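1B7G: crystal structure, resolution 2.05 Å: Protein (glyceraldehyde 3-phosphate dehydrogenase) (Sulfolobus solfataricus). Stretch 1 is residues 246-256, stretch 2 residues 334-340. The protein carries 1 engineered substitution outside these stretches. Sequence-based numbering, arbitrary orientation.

Stretch 1, residues 246-256: IVLISSKYDAE
Stretch 2 334-340: ILKGYLI

The chain's C-terminal carboxylate, on Ile340, is held by Ser250. Ser250 N donates to Ile340 O at 2.8 Å, nearly linear at 176°. Ser250 OG, with chi1 p, donates to Ile340 OXT, also at 2.8 Å. A water accepts from Tyr253 N (2.8 Å) and donates to Ser250 O (2.9 Å) and Ile340 OXT (3.3 Å).

Residues 246-249 form an extended strand, and the two segments run parallel. Leu248 pairs with Tyr338 in a single beta bridge, CA to CA 4.4 Å. Leu248 N donates to Gly337 O at 2.8 Å, and Leu339 N donates to Leu248 O at 2.8 Å. Gly337 has phi/psi 75/-155; the positive phi favours glycine. A second water accepts from Gly337 N (3.1 Å) and lies 2.9 Å from Ile246 O.

The side chains add apolar packing to these backbone bonds. Leu248 CB lies over one face of the Tyr338 ring, 3.8 Å from its centroid; Tyr338 chi1 is m, chi2 -86°. Val247, chi1 m, places CG1 3.7 Å from Leu335 CB and CG2 3.9 Å from Leu339 CB. Ile249 CD1 meets Leu339 CD2 at 4.0 Å. Ile340, chi1 t and chi2 p, buries the most surface. Its CG2 lies 4.0 Å from Ala255 CB, and its CD1 3.9 Å from Tyr253 CD2.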

# COMPACT_ATOMS: atom_id res chain seq x y z
N ILE A 246 -19.43 5.28 -4.99
CA ILE A 246 -19.51 4.18 -5.94
C ILE A 246 -18.62 4.55 -7.11
O ILE A 246 -18.73 5.67 -7.65
CB ILE A 246 -20.92 3.90 -6.46
CG1 ILE A 246 -21.84 3.36 -5.36
CG2 ILE A 246 -20.89 2.89 -7.62
CD1 ILE A 246 -23.32 3.25 -5.78
N VAL A 247 -17.70 3.68 -7.50
CA VAL A 247 -16.90 3.96 -8.71
C VAL A 247 -17.10 2.78 -9.70
O VAL A 247 -17.46 1.68 -9.28
CB VAL A 247 -15.42 4.17 -8.45
CG1 VAL A 247 -15.17 5.51 -7.75
CG2 VAL A 247 -14.77 3.04 -7.66
N LEU A 248 -16.79 3.00 -10.95
CA LEU A 248 -16.92 1.97 -11.97
C LEU A 248 -15.49 1.57 -12.38
O LEU A 248 -14.58 2.42 -12.32
CB LEU A 248 -17.71 2.42 -13.19
CG LEU A 248 -19.22 2.62 -12.97
CD1 LEU A 248 -19.90 3.11 -14.23
CD2 LEU A 248 -19.90 1.32 -12.52
N ILE A 249 -15.33 0.29 -12.66
CA ILE A 249 -14.03 -0.26 -13.12
C ILE A 249 -14.26 -0.82 -14.53
O ILE A 249 -15.05 -1.78 -14.68
CB ILE A 249 -13.62 -1.44 -12.23
CG1 ILE A 249 -13.62 -1.11 -10.76
CG2 ILE A 249 -12.28 -2.05 -12.70
CD1 ILE A 249 -12.75 -0.01 -10.23
N SER A 250 -13.67 -0.23 -15.53
CA SER A 250 -13.77 -0.65 -16.91
C SER A 250 -12.84 -1.82 -17.18
O SER A 250 -12.04 -2.20 -16.34
CB SER A 250 -13.42 0.52 -17.85
OG SER A 250 -12.01 0.70 -17.97
N SER A 251 -12.87 -2.34 -18.41
CA SER A 251 -11.92 -3.41 -18.77
C SER A 251 -10.93 -2.85 -19.79
O SER A 251 -10.34 -3.57 -20.58
CB SER A 251 -12.74 -4.56 -19.41
OG SER A 251 -13.47 -4.00 -20.50
N LYS A 252 -10.78 -1.53 -19.83
CA LYS A 252 -9.93 -0.88 -20.81
C LYS A 252 -8.44 -0.92 -20.49
O LYS A 252 -7.59 -0.93 -21.38
CB LYS A 252 -10.41 0.58 -20.93
CG LYS A 252 -9.73 1.42 -21.99
CD LYS A 252 -10.55 2.68 -22.25
CE LYS A 252 -9.99 3.47 -23.42
NZ LYS A 252 -10.63 4.82 -23.54
N TYR A 253 -8.13 -0.82 -19.20
CA TYR A 253 -6.71 -0.72 -18.82
C TYR A 253 -6.18 -1.92 -18.10
O TYR A 253 -5.20 -1.79 -17.35
CB TYR A 253 -6.56 0.59 -18.04
CG TYR A 253 -7.02 1.80 -18.85
CD1 TYR A 253 -6.26 2.21 -19.94
CD2 TYR A 253 -8.15 2.52 -18.49
CE1 TYR A 253 -6.63 3.31 -20.68
CE2 TYR A 253 -8.53 3.64 -19.22
CZ TYR A 253 -7.76 4.02 -20.29
OH TYR A 253 -8.13 5.11 -21.02
N ASP A 254 -6.76 -3.11 -18.33
CA ASP A 254 -6.15 -4.29 -17.69
C ASP A 254 -6.07 -4.14 -16.19
O ASP A 254 -5.05 -4.51 -15.60
CB ASP A 254 -4.80 -4.62 -18.35
CG ASP A 254 -4.45 -6.10 -18.20
OD1 ASP A 254 -5.29 -6.92 -17.75
OD2 ASP A 254 -3.27 -6.44 -18.47
N ALA A 255 -7.13 -3.69 -15.50
CA ALA A 255 -7.02 -3.57 -14.05
C ALA A 255 -8.13 -4.32 -13.30
O ALA A 255 -8.44 -3.98 -12.15
CB ALA A 255 -6.98 -2.09 -13.60
N GLU A 256 -8.77 -5.32 -13.90
CA GLU A 256 -9.87 -6.03 -13.26
C GLU A 256 -9.46 -7.23 -12.41
O GLU A 256 -9.73 -8.39 -12.72
CB GLU A 256 -10.87 -6.54 -14.30
CG GLU A 256 -11.40 -5.48 -15.25
CD GLU A 256 -12.23 -6.20 -16.31
OE1 GLU A 256 -11.60 -6.71 -17.24
OE2 GLU A 256 -13.45 -6.27 -16.14
N ILE A 334 -13.33 11.62 -1.95
CA ILE A 334 -14.18 10.51 -2.38
C ILE A 334 -14.50 10.67 -3.86
O ILE A 334 -14.66 11.79 -4.35
CB ILE A 334 -15.46 10.44 -1.53
CG1 ILE A 334 -15.18 10.21 -0.05
CG2 ILE A 334 -16.44 9.39 -2.04
CD1 ILE A 334 -14.22 9.07 0.27
N LEU A 335 -14.51 9.58 -4.61
CA LEU A 335 -14.75 9.66 -6.04
C LEU A 335 -16.10 9.20 -6.51
O LEU A 335 -16.82 8.50 -5.82
CB LEU A 335 -13.67 8.75 -6.71
CG LEU A 335 -12.22 9.12 -6.40
CD1 LEU A 335 -11.27 8.02 -6.95
CD2 LEU A 335 -11.86 10.48 -7.01
N LYS A 336 -16.40 9.45 -7.78
CA LYS A 336 -17.58 8.88 -8.44
C LYS A 336 -17.11 8.61 -9.88
O LYS A 336 -15.98 8.97 -10.19
CB LYS A 336 -18.80 9.81 -8.44
CG LYS A 336 -18.52 11.05 -9.31
CD LYS A 336 -19.76 11.95 -9.40
CE LYS A 336 -19.28 13.23 -10.15
NZ LYS A 336 -20.49 14.10 -10.36
N GLY A 337 -17.93 8.02 -10.73
CA GLY A 337 -17.60 7.77 -12.12
C GLY A 337 -16.60 6.61 -12.23
O GLY A 337 -16.52 5.77 -11.32
N TYR A 338 -15.82 6.58 -13.29
CA TYR A 338 -14.81 5.56 -13.50
C TYR A 338 -13.57 5.81 -12.68
O TYR A 338 -13.01 6.91 -12.64
CB TYR A 338 -14.47 5.39 -14.99
CG TYR A 338 -15.50 4.58 -15.75
CD1 TYR A 338 -15.43 3.18 -15.78
CD2 TYR A 338 -16.54 5.21 -16.44
CE1 TYR A 338 -16.39 2.45 -16.48
CE2 TYR A 338 -17.50 4.48 -17.11
CZ TYR A 338 -17.41 3.10 -17.13
OH TYR A 338 -18.35 2.38 -17.81
N LEU A 339 -13.14 4.76 -11.94
CA LEU A 339 -11.88 4.87 -11.21
C LEU A 339 -10.75 4.54 -12.22
O LEU A 339 -9.67 5.10 -12.20
CB LEU A 339 -11.80 3.88 -10.05
CG LEU A 339 -10.42 3.76 -9.39
CD1 LEU A 339 -10.09 5.09 -8.66
CD2 LEU A 339 -10.39 2.61 -8.40
N ILE A 340 -11.05 3.56 -13.04
CA ILE A 340 -10.09 3.02 -14.01
C ILE A 340 -10.85 2.15 -15.00
O ILE A 340 -12.09 1.96 -14.84
CB ILE A 340 -8.97 2.23 -13.31
CG1 ILE A 340 -7.79 1.96 -14.24
CG2 ILE A 340 -9.49 0.91 -12.74
CD1 ILE A 340 -7.09 3.20 -14.75
OXT ILE A 340 -10.28 1.73 -16.03
O HOH W 1 -20.53 6.82 -9.55
O HOH W 2 -9.32 -1.34 -16.68